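Local coordinates for protein nickel-dependent hydrogenase large subunit (Allochromatium vinosum, PDB 3MYR) that oxidises molecular hydrogen at a nickel-iron centre as the large subunit of a heterodimeric membrane-bound [NiFe] hydrogenase, probably recycling hydrogen released by nitrogenase, at residues N216-G221 and K461-T466; S248-V253 and L440-Q445; D317-G322 and H344-Q349. All blocks are in the same frame, centred on the assembly; numbering follows the deposited sequence.

Contact 1 (N216-G221 and K461-T466)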
ATOM      1  N   ASN B 216      -6.778 -13.062  -0.329  1.00 16.89           N
ATOM      2  CA  ASN B 216      -6.236 -14.280   0.347  1.00 18.00           C
ATOM      3  C   ASN B 216      -5.201 -15.043  -0.476  1.00 18.72           C
ATOM      4  O   ASN B 216      -5.272 -15.062  -1.714  1.00 17.68           O
ATOM      5  CB  ASN B 216      -7.420 -15.204   0.756  1.00 17.13           C
ATOM      6  CG  ASN B 216      -8.373 -14.470   1.726  1.00 21.70           C
ATOM      7  OD1 ASN B 216      -9.497 -14.126   1.361  1.00 22.88           O
ATOM      8  ND2 ASN B 216      -7.855 -14.092   2.877  1.00 14.63           N
ATOM      9  N   PHE B 217      -4.303 -15.723   0.232  1.00 20.28           N
ATOM     10  CA  PHE B 217      -3.243 -16.505  -0.398  1.00 20.14           C
ATOM     11  C   PHE B 217      -3.162 -17.823   0.325  1.00 20.51           C
ATOM     12  O   PHE B 217      -3.754 -17.970   1.350  1.00 17.21           O
ATOM     13  CB  PHE B 217      -1.888 -15.790  -0.312  1.00 19.42           C
ATOM     14  CG  PHE B 217      -1.871 -14.524  -1.066  1.00 23.97           C
ATOM     15  CD1 PHE B 217      -1.593 -14.529  -2.426  1.00 25.28           C
ATOM     16  CD2 PHE B 217      -2.327 -13.342  -0.447  1.00 20.47           C
ATOM     17  CE1 PHE B 217      -1.764 -13.350  -3.166  1.00 29.37           C
ATOM     18  CE2 PHE B 217      -2.421 -12.150  -1.130  1.00 26.03           C
ATOM     19  CZ  PHE B 217      -2.150 -12.135  -2.503  1.00 28.03           C
ATOM     20  N   VAL B 218      -2.556 -18.841  -0.277  1.00 20.26           N
ATOM     21  CA  VAL B 218      -2.190 -19.999   0.535  1.00 21.87           C
ATOM     22  C   VAL B 218      -0.791 -20.476   0.194  1.00 22.05           C
ATOM     23  O   VAL B 218      -0.351 -20.416  -0.983  1.00 20.22           O
ATOM     24  CB  VAL B 218      -3.089 -21.253   0.359  1.00 23.71           C
ATOM     25  CG1 VAL B 218      -4.259 -21.120   1.122  1.00 29.60           C
ATOM     26  CG2 VAL B 218      -3.422 -21.479  -1.105  1.00 18.40           C
ATOM     27  N   VAL B 219      -0.152 -21.081   1.194  1.00 21.74           N
ATOM     28  CA  VAL B 219       1.143 -21.663   0.953  1.00 20.66           C
ATOM     29  C   VAL B 219       0.949 -22.912   0.078  1.00 21.91           C
ATOM     30  O   VAL B 219       0.224 -23.825   0.481  1.00 19.92           O
ATOM     31  CB  VAL B 219       1.759 -22.160   2.284  1.00 21.00           C
ATOM     32  CG1 VAL B 219       3.022 -23.074   1.929  1.00 18.31           C
ATOM     33  CG2 VAL B 219       2.125 -20.954   3.118  1.00 17.32           C
ATOM     34  N   GLY B 220       1.651 -22.996  -1.046  1.00 21.41           N
ATOM     35  CA  GLY B 220       1.485 -24.159  -1.892  1.00 22.23           C
ATOM     36  C   GLY B 220       0.600 -23.948  -3.111  1.00 22.02           C
ATOM     37  O   GLY B 220       0.453 -24.852  -3.927  1.00 22.71           O
ATOM     38  N   GLY B 221      -0.023 -22.777  -3.264  1.00 18.02           N
ATOM     39  CA  GLY B 221      -0.832 -22.539  -4.493  1.00 17.71           C
ATOM     40  C   GLY B 221      -1.692 -21.309  -4.370  1.00 19.53           C
ATOM     41  O   GLY B 221      -1.227 -20.330  -3.774  1.00 18.91           O
ATOM     42  N   LYS B 461      -5.418 -28.120 -11.723  1.00 28.86           N
ATOM     43  CA  LYS B 461      -4.865 -28.083 -10.403  1.00 28.70           C
ATOM     44  C   LYS B 461      -4.454 -26.634  -9.965  1.00 26.45           C
ATOM     45  O   LYS B 461      -3.863 -25.897 -10.762  1.00 23.98           O
ATOM     46  CB  LYS B 461      -3.681 -29.038 -10.418  1.00 29.95           C
ATOM     47  CG  LYS B 461      -3.017 -29.263  -9.083  1.00 38.42           C
ATOM     48  CD  LYS B 461      -3.249 -30.697  -8.680  1.00 44.72           C
ATOM     49  CE  LYS B 461      -2.593 -30.986  -7.338  1.00 45.84           C
ATOM     50  NZ  LYS B 461      -3.638 -30.942  -6.262  1.00 42.56           N
ATOM     51  N   THR B 462      -4.684 -26.274  -8.694  1.00 24.75           N
ATOM     52  CA  THR B 462      -4.340 -24.932  -8.207  1.00 22.80           C
ATOM     53  C   THR B 462      -3.610 -24.989  -6.856  1.00 24.12           C
ATOM     54  O   THR B 462      -3.150 -23.954  -6.341  1.00 22.69           O
ATOM     55  CB  THR B 462      -5.634 -24.036  -8.034  1.00 21.66           C
ATOM     56  OG1 THR B 462      -6.653 -24.823  -7.394  1.00 20.20           O
ATOM     57  CG2 THR B 462      -6.181 -23.519  -9.388  1.00 19.84           C
ATOM     58  N   PHE B 463      -3.409 -26.189  -6.303  1.00 23.40           N
ATOM     59  CA  PHE B 463      -2.828 -26.280  -4.957  1.00 21.69           C
ATOM     60  C   PHE B 463      -2.062 -27.558  -4.761  1.00 24.12           C
ATOM     61  O   PHE B 463      -2.597 -28.661  -4.985  1.00 23.51           O
ATOM     62  CB  PHE B 463      -3.965 -26.160  -3.917  1.00 20.66           C
ATOM     63  CG  PHE B 463      -3.513 -26.325  -2.493  1.00 22.11           C
ATOM     64  CD1 PHE B 463      -3.822 -27.485  -1.777  1.00 21.33           C
ATOM     65  CD2 PHE B 463      -2.823 -25.312  -1.846  1.00 18.78           C
ATOM     66  CE1 PHE B 463      -3.434 -27.607  -0.385  1.00 19.74           C
ATOM     67  CE2 PHE B 463      -2.366 -25.453  -0.489  1.00 19.88           C
ATOM     68  CZ  PHE B 463      -2.687 -26.611   0.225  1.00 20.74           C
ATOM     69  N   ASN B 464      -0.811 -27.427  -4.333  1.00 23.36           N
ATOM     70  CA  ASN B 464       0.044 -28.576  -4.076  1.00 24.33           C
ATOM     71  C   ASN B 464      -0.158 -28.848  -2.560  1.00 25.80           C
ATOM     72  O   ASN B 464       0.277 -28.043  -1.712  1.00 23.32           O
ATOM     73  CB  ASN B 464       1.494 -28.152  -4.370  1.00 23.30           C
ATOM     74  CG  ASN B 464       2.527 -29.250  -4.046  1.00 28.15           C
ATOM     75  OD1 ASN B 464       3.751 -29.132  -4.347  1.00 28.98           O
ATOM     76  ND2 ASN B 464       2.088 -30.223  -3.345  1.00 19.31           N
ATOM     77  N   GLU B 465      -0.919 -29.893  -2.222  1.00 23.40           N
ATOM     78  CA  GLU B 465      -1.195 -30.212  -0.825  1.00 26.49           C
ATOM     79  C   GLU B 465      -0.089 -30.998  -0.101  1.00 26.27           C
ATOM     80  O   GLU B 465      -0.197 -31.275   1.110  1.00 26.95           O
ATOM     81  CB  GLU B 465      -2.520 -30.988  -0.681  1.00 26.90           C
ATOM     82  CG  GLU B 465      -2.531 -32.510  -1.225  1.00 37.10           C
ATOM     83  CD  GLU B 465      -2.453 -32.704  -2.831  1.00 53.13           C
ATOM     84  OE1 GLU B 465      -2.210 -31.761  -3.676  1.00 47.12           O
ATOM     85  OE2 GLU B 465      -2.621 -33.886  -3.267  1.00 58.24           O
ATOM     86  N   THR B 466       0.938 -31.414  -0.827  1.00 28.45           N
ATOM     87  CA  THR B 466       1.752 -32.524  -0.297  1.00 29.31           C
ATOM     88  C   THR B 466       2.462 -32.159   1.058  1.00 29.46           C
ATOM     89  O   THR B 466       2.543 -32.983   1.989  1.00 26.72           O
ATOM     90  CB  THR B 466       2.666 -33.246  -1.402  1.00 32.66           C
ATOM     91  OG1 THR B 466       4.040 -33.078  -1.086  1.00 41.60           O
ATOM     92  CG2 THR B 466       2.406 -32.864  -2.867  1.00 26.51           C
TER
HETATM   93  O   HOH W   1       0.833 -26.559   0.809  1.00 22.18           O

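Contact 2 (S248-V253 and L440-Q445)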
ATOM      1  N   SER B 248      -9.646  -3.175 -19.801  1.00 22.80           N
ATOM      2  CA  SER B 248      -9.674  -1.828 -19.260  1.00 24.38           C
ATOM      3  C   SER B 248      -8.418  -1.357 -18.584  1.00 24.02           C
ATOM      4  O   SER B 248      -8.148  -0.166 -18.581  1.00 25.94           O
ATOM      5  CB  SER B 248     -10.906  -1.436 -18.434  1.00 26.49           C
ATOM      6  OG  SER B 248     -11.322  -2.515 -17.764  1.00 33.28           O
ATOM      7  N   MET B 249      -7.633  -2.257 -18.017  1.00 22.14           N
ATOM      8  CA  MET B 249      -6.296  -1.884 -17.526  1.00 21.72           C
ATOM      9  C   MET B 249      -5.402  -1.408 -18.648  1.00 22.74           C
ATOM     10  O   MET B 249      -4.798  -0.333 -18.522  1.00 23.87           O
ATOM     11  CB  MET B 249      -5.621  -3.050 -16.809  1.00 19.32           C
ATOM     12  CG  MET B 249      -6.291  -3.411 -15.503  1.00 23.14           C
ATOM     13  SD  MET B 249      -5.367  -4.852 -14.899  1.00 30.48           S
ATOM     14  CE  MET B 249      -6.671  -5.820 -14.146  1.00 27.03           C
ATOM     15  N   ARG B 250      -5.354  -2.180 -19.754  1.00 22.65           N
ATOM     16  CA  ARG B 250      -4.530  -1.826 -20.890  1.00 23.70           C
ATOM     17  C   ARG B 250      -4.919  -0.444 -21.435  1.00 23.13           C
ATOM     18  O   ARG B 250      -4.052   0.395 -21.744  1.00 22.49           O
ATOM     19  CB  ARG B 250      -4.654  -2.832 -22.052  1.00 24.07           C
ATOM     20  CG  ARG B 250      -3.579  -2.612 -23.139  1.00 31.19           C
ATOM     21  CD  ARG B 250      -3.345  -3.963 -23.884  1.00 50.63           C
ATOM     22  NE  ARG B 250      -2.057  -4.047 -24.610  1.00 53.73           N
ATOM     23  CZ  ARG B 250      -1.837  -3.508 -25.814  1.00 58.49           C
ATOM     24  NH1 ARG B 250      -0.665  -3.636 -26.407  1.00 58.46           N
ATOM     25  NH2 ARG B 250      -2.780  -2.831 -26.443  1.00 59.83           N
ATOM     26  N   THR B 251      -6.204  -0.225 -21.624  1.00 22.69           N
ATOM     27  CA  THR B 251      -6.657   0.999 -22.240  1.00 24.35           C
ATOM     28  C   THR B 251      -6.283   2.189 -21.362  1.00 22.32           C
ATOM     29  O   THR B 251      -5.856   3.215 -21.876  1.00 22.09           O
ATOM     30  CB  THR B 251      -8.205   0.977 -22.376  1.00 26.83           C
ATOM     31  OG1 THR B 251      -8.506  -0.103 -23.225  1.00 27.90           O
ATOM     32  CG2 THR B 251      -8.752   2.263 -23.105  1.00 26.38           C
ATOM     33  N   PHE B 252      -6.458   2.074 -20.045  1.00 20.53           N
ATOM     34  CA  PHE B 252      -6.229   3.272 -19.173  1.00 21.12           C
ATOM     35  C   PHE B 252      -4.740   3.609 -19.138  1.00 21.41           C
ATOM     36  O   PHE B 252      -4.346   4.795 -19.242  1.00 18.68           O
ATOM     37  CB  PHE B 252      -6.788   3.086 -17.772  1.00 19.35           C
ATOM     38  CG  PHE B 252      -6.961   4.358 -17.001  1.00 22.27           C
ATOM     39  CD1 PHE B 252      -5.922   4.849 -16.177  1.00 17.71           C
ATOM     40  CD2 PHE B 252      -8.117   5.100 -17.118  1.00 18.97           C
ATOM     41  CE1 PHE B 252      -6.091   6.104 -15.482  1.00 20.09           C
ATOM     42  CE2 PHE B 252      -8.273   6.334 -16.414  1.00 18.90           C
ATOM     43  CZ  PHE B 252      -7.270   6.777 -15.555  1.00 18.29           C
ATOM     44  N   VAL B 253      -3.900   2.569 -19.118  1.00 21.05           N
ATOM     45  CA  VAL B 253      -2.433   2.812 -19.139  1.00 20.42           C
ATOM     46  C   VAL B 253      -2.003   3.434 -20.458  1.00 21.85           C
ATOM     47  O   VAL B 253      -1.305   4.473 -20.470  1.00 21.32           O
ATOM     48  CB  VAL B 253      -1.620   1.481 -18.867  1.00 22.09           C
ATOM     49  CG1 VAL B 253      -0.091   1.661 -19.082  1.00 20.84           C
ATOM     50  CG2 VAL B 253      -1.905   0.989 -17.451  1.00 18.99           C
ATOM     51  N   LEU B 440       4.066  -4.204 -18.094  1.00 22.71           N
ATOM     52  CA  LEU B 440       3.341  -5.213 -17.311  1.00 22.67           C
ATOM     53  C   LEU B 440       1.957  -5.410 -17.904  1.00 23.40           C
ATOM     54  O   LEU B 440       1.409  -6.510 -17.914  1.00 22.94           O
ATOM     55  CB  LEU B 440       3.187  -4.771 -15.865  1.00 23.50           C
ATOM     56  CG  LEU B 440       4.434  -5.138 -15.104  1.00 30.21           C
ATOM     57  CD1 LEU B 440       4.410  -4.485 -13.760  1.00 29.68           C
ATOM     58  CD2 LEU B 440       4.387  -6.624 -14.886  1.00 31.50           C
ATOM     59  N   VAL B 441       1.334  -4.320 -18.305  1.00 22.34           N
ATOM     60  CA  VAL B 441      -0.003  -4.456 -18.838  1.00 25.37           C
ATOM     61  C   VAL B 441      -0.035  -5.274 -20.150  1.00 26.97           C
ATOM     62  O   VAL B 441      -0.892  -6.106 -20.277  1.00 28.81           O
ATOM     63  CB  VAL B 441      -0.770  -3.091 -18.970  1.00 24.77           C
ATOM     64  CG1 VAL B 441      -0.507  -2.439 -20.325  1.00 21.31           C
ATOM     65  CG2 VAL B 441      -2.184  -3.343 -18.759  1.00 26.70           C
ATOM     66  N   ASP B 442       0.970  -5.148 -21.017  1.00 26.76           N
ATOM     67  CA  ASP B 442       1.110  -6.015 -22.178  1.00 28.60           C
ATOM     68  C   ASP B 442       1.375  -7.450 -21.781  1.00 28.16           C
ATOM     69  O   ASP B 442       0.927  -8.306 -22.461  1.00 29.34           O
ATOM     70  CB  ASP B 442       2.246  -5.562 -23.130  1.00 29.81           C
ATOM     71  CG  ASP B 442       1.946  -4.198 -23.798  1.00 35.64           C
ATOM     72  OD1 ASP B 442       2.850  -3.622 -24.459  1.00 40.89           O
ATOM     73  OD2 ASP B 442       0.778  -3.719 -23.692  1.00 33.54           O
ATOM     74  N   ALA B 443       2.097  -7.712 -20.691  1.00 26.49           N
ATOM     75  CA  ALA B 443       2.375  -9.102 -20.309  1.00 25.77           C
ATOM     76  C   ALA B 443       1.130  -9.880 -19.790  1.00 25.14           C
ATOM     77  O   ALA B 443       1.121 -11.130 -19.813  1.00 24.24           O
ATOM     78  CB  ALA B 443       3.464  -9.142 -19.248  1.00 25.23           C
ATOM     79  N   MET B 444       0.150  -9.140 -19.249  1.00 25.52           N
ATOM     80  CA  MET B 444      -1.035  -9.717 -18.631  1.00 23.37           C
ATOM     81  C   MET B 444      -1.748 -10.634 -19.587  1.00 23.72           C
ATOM     82  O   MET B 444      -2.236 -11.644 -19.137  1.00 23.89           O
ATOM     83  CB  MET B 444      -2.051  -8.649 -18.168  1.00 21.43           C
ATOM     84  CG  MET B 444      -1.539  -7.712 -17.022  1.00 24.43           C
ATOM     85  SD  MET B 444      -1.548  -8.555 -15.457  1.00 28.37           S
ATOM     86  CE  MET B 444      -3.356  -8.536 -15.118  1.00 20.15           C
ATOM     87  N   GLN B 445      -1.871 -10.254 -20.868  1.00 23.45           N
ATOM     88  CA  GLN B 445      -2.591 -11.045 -21.850  1.00 27.85           C
ATOM     89  C   GLN B 445      -1.894 -12.409 -22.011  1.00 27.85           C
ATOM     90  O   GLN B 445      -2.557 -13.425 -22.059  1.00 30.01           O
ATOM     91  CB  GLN B 445      -2.751 -10.352 -23.240  1.00 28.01           C
ATOM     92  CG  GLN B 445      -3.830 -11.075 -24.192  1.00 33.58           C
ATOM     93  CD  GLN B 445      -5.280 -11.150 -23.547  1.00 39.38           C
ATOM     94  OE1 GLN B 445      -5.971 -12.196 -23.564  1.00 38.38           O
ATOM     95  NE2 GLN B 445      -5.702 -10.061 -22.965  1.00 35.93           N
TER

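Contact 3 (D317-G322 and H344-Q349)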
ATOM      1  N   ASP B 317      22.905 -12.559  -4.222  1.00 30.93           N
ATOM      2  CA  ASP B 317      22.712 -13.756  -3.421  1.00 31.14           C
ATOM      3  C   ASP B 317      21.959 -13.352  -2.115  1.00 32.07           C
ATOM      4  O   ASP B 317      22.469 -12.567  -1.243  1.00 30.50           O
ATOM      5  CB  ASP B 317      24.113 -14.351  -3.138  1.00 32.87           C
ATOM      6  CG  ASP B 317      24.073 -15.677  -2.314  1.00 36.78           C
ATOM      7  OD1 ASP B 317      25.162 -16.288  -2.160  1.00 44.29           O
ATOM      8  OD2 ASP B 317      23.016 -16.044  -1.727  1.00 37.27           O
ATOM      9  N   LEU B 318      20.718 -13.823  -2.036  1.00 30.26           N
ATOM     10  CA  LEU B 318      19.826 -13.560  -0.907  1.00 30.16           C
ATOM     11  C   LEU B 318      20.220 -14.224   0.405  1.00 31.11           C
ATOM     12  O   LEU B 318      19.718 -13.877   1.503  1.00 29.35           O
ATOM     13  CB  LEU B 318      18.390 -13.896  -1.315  1.00 29.24           C
ATOM     14  CG  LEU B 318      18.133 -12.822  -2.369  1.00 35.02           C
ATOM     15  CD1 LEU B 318      17.601 -13.433  -3.609  1.00 38.22           C
ATOM     16  CD2 LEU B 318      17.249 -11.734  -1.794  1.00 33.67           C
ATOM     17  N   GLU B 319      21.161 -15.151   0.317  1.00 30.71           N
ATOM     18  CA  GLU B 319      21.508 -15.906   1.498  1.00 34.05           C
ATOM     19  C   GLU B 319      22.910 -15.722   2.064  1.00 34.85           C
ATOM     20  O   GLU B 319      23.159 -16.178   3.164  1.00 36.27           O
ATOM     21  CB  GLU B 319      21.239 -17.374   1.274  1.00 32.93           C
ATOM     22  CG  GLU B 319      19.751 -17.535   0.879  1.00 39.83           C
ATOM     23  CD  GLU B 319      19.288 -18.929   0.982  1.00 47.83           C
ATOM     24  OE1 GLU B 319      18.517 -19.282   1.913  1.00 48.19           O
ATOM     25  OE2 GLU B 319      19.745 -19.695   0.126  1.00 56.28           O
ATOM     26  N   ALA B 320      23.791 -15.051   1.319  1.00 34.57           N
ATOM     27  CA  ALA B 320      25.142 -14.747   1.748  1.00 33.47           C
ATOM     28  C   ALA B 320      25.057 -13.728   2.893  1.00 34.64           C
ATOM     29  O   ALA B 320      24.546 -12.622   2.684  1.00 31.61           O
ATOM     30  CB  ALA B 320      25.937 -14.157   0.570  1.00 32.59           C
ATOM     31  N   THR B 321      25.600 -14.081   4.077  1.00 35.45           N
ATOM     32  CA  THR B 321      25.356 -13.320   5.299  1.00 35.88           C
ATOM     33  C   THR B 321      26.173 -12.035   5.299  1.00 35.32           C
ATOM     34  O   THR B 321      25.856 -11.096   6.031  1.00 37.14           O
ATOM     35  CB  THR B 321      25.664 -14.110   6.579  1.00 36.83           C
ATOM     36  OG1 THR B 321      27.046 -14.398   6.566  1.00 43.83           O
ATOM     37  CG2 THR B 321      24.966 -15.482   6.603  1.00 37.38           C
ATOM     38  N   GLY B 322      27.148 -11.928   4.414  1.00 35.41           N
ATOM     39  CA  GLY B 322      27.882 -10.671   4.242  1.00 35.37           C
ATOM     40  C   GLY B 322      27.331  -9.800   3.126  1.00 34.66           C
ATOM     41  O   GLY B 322      27.936  -8.782   2.743  1.00 36.24           O
ATOM     42  N   HIS B 344      22.472  -9.880   8.705  1.00 26.37           N
ATOM     43  CA  HIS B 344      21.749 -10.533   7.600  1.00 25.46           C
ATOM     44  C   HIS B 344      20.355 -10.958   8.144  1.00 25.42           C
ATOM     45  O   HIS B 344      20.249 -11.300   9.313  1.00 24.92           O
ATOM     46  CB  HIS B 344      22.512 -11.796   7.093  1.00 24.33           C
ATOM     47  CG  HIS B 344      21.802 -12.503   5.986  1.00 27.35           C
ATOM     48  ND1 HIS B 344      21.951 -12.139   4.666  1.00 32.99           N
ATOM     49  CD2 HIS B 344      20.803 -13.409   6.010  1.00 24.37           C
ATOM     50  CE1 HIS B 344      21.134 -12.855   3.918  1.00 25.22           C
ATOM     51  NE2 HIS B 344      20.412 -13.615   4.710  1.00 29.03           N
ATOM     52  N   PRO B 345      19.287 -10.907   7.311  1.00 24.91           N
ATOM     53  CA  PRO B 345      17.922 -11.111   7.836  1.00 23.12           C
ATOM     54  C   PRO B 345      17.642 -12.504   8.431  1.00 24.37           C
ATOM     55  O   PRO B 345      16.730 -12.633   9.236  1.00 23.61           O
ATOM     56  CB  PRO B 345      17.017 -10.852   6.602  1.00 24.43           C
ATOM     57  CG  PRO B 345      17.849 -10.059   5.685  1.00 22.66           C
ATOM     58  CD  PRO B 345      19.267 -10.524   5.891  1.00 25.31           C
ATOM     59  N   TYR B 346      18.394 -13.548   8.073  1.00 24.78           N
ATOM     60  CA  TYR B 346      18.191 -14.788   8.809  1.00 26.97           C
ATOM     61  C   TYR B 346      18.555 -14.650  10.270  1.00 28.16           C
ATOM     62  O   TYR B 346      18.078 -15.437  11.096  1.00 28.94           O
ATOM     63  CB  TYR B 346      18.990 -15.987   8.240  1.00 27.69           C
ATOM     64  CG  TYR B 346      18.400 -16.619   6.982  1.00 26.02           C
ATOM     65  CD1 TYR B 346      19.242 -16.932   5.880  1.00 30.10           C
ATOM     66  CD2 TYR B 346      17.024 -16.921   6.891  1.00 24.41           C
ATOM     67  CE1 TYR B 346      18.754 -17.594   4.771  1.00 27.08           C
ATOM     68  CE2 TYR B 346      16.510 -17.605   5.745  1.00 23.76           C
ATOM     69  CZ  TYR B 346      17.375 -17.901   4.713  1.00 25.99           C
ATOM     70  OH  TYR B 346      16.907 -18.548   3.629  1.00 27.83           O
ATOM     71  N   GLU B 347      19.371 -13.646  10.583  1.00 28.35           N
ATOM     72  CA  GLU B 347      19.820 -13.394  11.965  1.00 29.62           C
ATOM     73  C   GLU B 347      19.325 -12.025  12.466  1.00 27.96           C
ATOM     74  O   GLU B 347      19.824 -11.495  13.471  1.00 27.80           O
ATOM     75  CB  GLU B 347      21.335 -13.416  12.003  1.00 30.85           C
ATOM     76  CG  GLU B 347      21.865 -14.790  11.666  1.00 41.09           C
ATOM     77  CD  GLU B 347      23.376 -14.774  11.404  1.00 56.77           C
ATOM     78  OE1 GLU B 347      24.082 -15.545  12.095  1.00 58.26           O
ATOM     79  OE2 GLU B 347      23.849 -13.995  10.508  1.00 59.93           O
ATOM     80  N   GLY B 348      18.290 -11.504  11.812  1.00 25.27           N
ATOM     81  CA  GLY B 348      17.796 -10.138  12.098  1.00 25.36           C
ATOM     82  C   GLY B 348      17.278 -10.080  13.502  1.00 24.40           C
ATOM     83  O   GLY B 348      16.850 -11.097  14.042  1.00 22.26           O
ATOM     84  N   GLN B 349      17.211  -8.876  14.059  1.00 24.89           N
ATOM     85  CA  GLN B 349      16.653  -8.712  15.410  1.00 25.69           C
ATOM     86  C   GLN B 349      15.836  -7.442  15.385  1.00 25.82           C
ATOM     87  O   GLN B 349      16.252  -6.469  14.705  1.00 25.61           O
ATOM     88  CB  GLN B 349      17.785  -8.512  16.452  1.00 26.05           C
ATOM     89  CG  GLN B 349      18.691  -9.708  16.658  1.00 27.80           C
ATOM     90  CD  GLN B 349      19.803  -9.404  17.691  1.00 29.28           C
ATOM     91  OE1 GLN B 349      19.644  -8.559  18.589  1.00 26.47           O
ATOM     92  NE2 GLN B 349      20.912 -10.122  17.580  1.00 31.80           N
TER

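Contact 1 (N216-G221 and K461-T466)
A single beta bridge between Gly221 and Phe463 joins two loops here: a type II turn, Val218 to Gly221, on the way from helix 203-209 to helix 236-265, and the connection that leaves helix 426-456 for strand 476-485. Across the bridge Asn464 N donates to Gly220 O, 2.9 Å between the two atoms and almost straight at 173°. Beside this bond, the CA of Gly221 makes a C-H...O contact with Thr462 O at 3.3 Å. Both glycines are demanded by their own backbone angles, and the facing segment adds to this: a side chain at Gly220 would run into Asn464 O, and one at Gly221 into Thr462 O.

Phe463 supplies the hydrophobic part. Its CG is anti to the backbone N (chi1 176°), on the side of the carbonyl carbon, and the ring beyond it lies against the turn, where CG2 of Val218 approaches CD2 at 3.9 Å and the two side chains cross at about a right angle. The small subunit HydA also meets this loop: its Phe203 packs edge-to-face with Phe463 and its Asp204 forms a salt bridge with Lys461. Within its own loop Lys461 NZ also donates to Phe463 O and forms a salt bridge with Glu465 OE1, linking three residues of the loop.

Val219 O lies at the edge of the Phe463 ring, 3.2 Å from CE2, and also accepts from a water that donates a second time, to Asn464 O at 3.0 Å.

Contact 2 (S248-V253 and L440-Q445)
Arg250 and Asp442 form a salt bridge in which one carboxylate oxygen, OD2, takes two donors. Arg250 NE lies 3.0 Å from Asp442 OD2, and NH1 of the same arginine is 3.1 Å from that oxygen; both hydrogen bonds are weak and strongly bent. The guanidinium and carboxylate planes are 31° apart, and the pair is not the flat two-oxygen arrangement. Arg250 spans the gap with a chain extended from CG to NE. Lys438 forms a further salt bridge with Asp442 OD2, while OD1 accepts from Gln404, so the carboxylate is held through both oxygens. An alanine in place of Asp442 would probably leave Arg250 and Lys438, like charges close together, without this shared carboxylate, and Gln404 without this acceptor.

Beneath the charges, Val441 fills the space between the helices. Its CG2 rests on the backbone of the facing helix, 3.5 Å from Arg250 CA, and also touches Met249 CB at 4.0 Å. CG1, between the backbone N and the carbonyl carbon, meets Val253 CG1 at 4.3 Å. One turn further along, Met444 CE approaches Met249 SD, and Phe204 of helix 203-209 touches both methionines. Ile101 of helix 86-112 packs on both Val441 and Val253, adding to the apolar layer.

The axes of the two short segments run nearly antiparallel, 157° between their directions, and approach to 9.4 Å. This is the side-by-side packing of long antiparallel helices in the helical bundle of the [NiFe] hydrogenase large subunit, here helices 236-265 and 426-456.

Contact 3 (D317-G322 and H344-Q349)
The phenol of Tyr346 gives an exceptionally short hydrogen bond to a carboxylate: its OH lies 2.5 Å from Glu319 OE1 and is the donor. OE1 sits at the edge of the tyrosine ring, in its plane, whereas the carboxylate as a whole is turned 55° against the ring. Glu319 gets there with a chain extended beyond CG, its methylene CG passing 4.0 Å from Tyr346 CE1. The backbone at Glu319 is held within its own loop, where Asp317 OD2 accepts from Glu319 N at 2.9 Å, an Asx turn.

His344 has the largest share of any single residue. Its CG is anti to the backbone N (chi1 179°), and the imidazole beyond lies among backbone carbonyls. Leu318 O stands at the ring edge, 3.0 Å from CE1, and Glu319 O lies over one face, offset toward the rim. The opposite face is covered by the next residue, Pro345, whose CD sits 3.1 Å above the ring centre. Thr321 lies alongside the base of the histidine, its CB 3.9 Å from His344 CB. A weak hydrogen bond runs from ND1 to Ile324 O of strand 324-327.

Both loops flank strand 324-327 in the chain and rest on the long sheet strands near the C terminus. Trp493 of strand 488-497 donates to Leu318 O and meets Tyr346 edge-to-face, Leu318 packs on Val480 and Ile482 of strand 476-485, and Pro345 touches Gln505 and Val507 of strand 500-507.

From the N terminus, the chain first meets contact 1 at 216-221, then contact 2 at 248-253 on helix 236-265. Contact 3 follows, and its segments 317-322 and 344-349 close a short loop of 21 intervening residues that contains strand 324-327. The chain returns to contact 2 at 440-445 on helix 426-456 and to contact 1 at 461-466. The three loops are therefore nested without crossing, contact 3 inside contact 2 and contact 2 inside contact 1. Contact 1 joins loops at the small-subunit interface, contact 2 two long helices, and contact 3 loops resting on the C-terminal strands. Contacts 2 and 3 lie on opposite sides of the chain's centre, their own centres 36 Å apart.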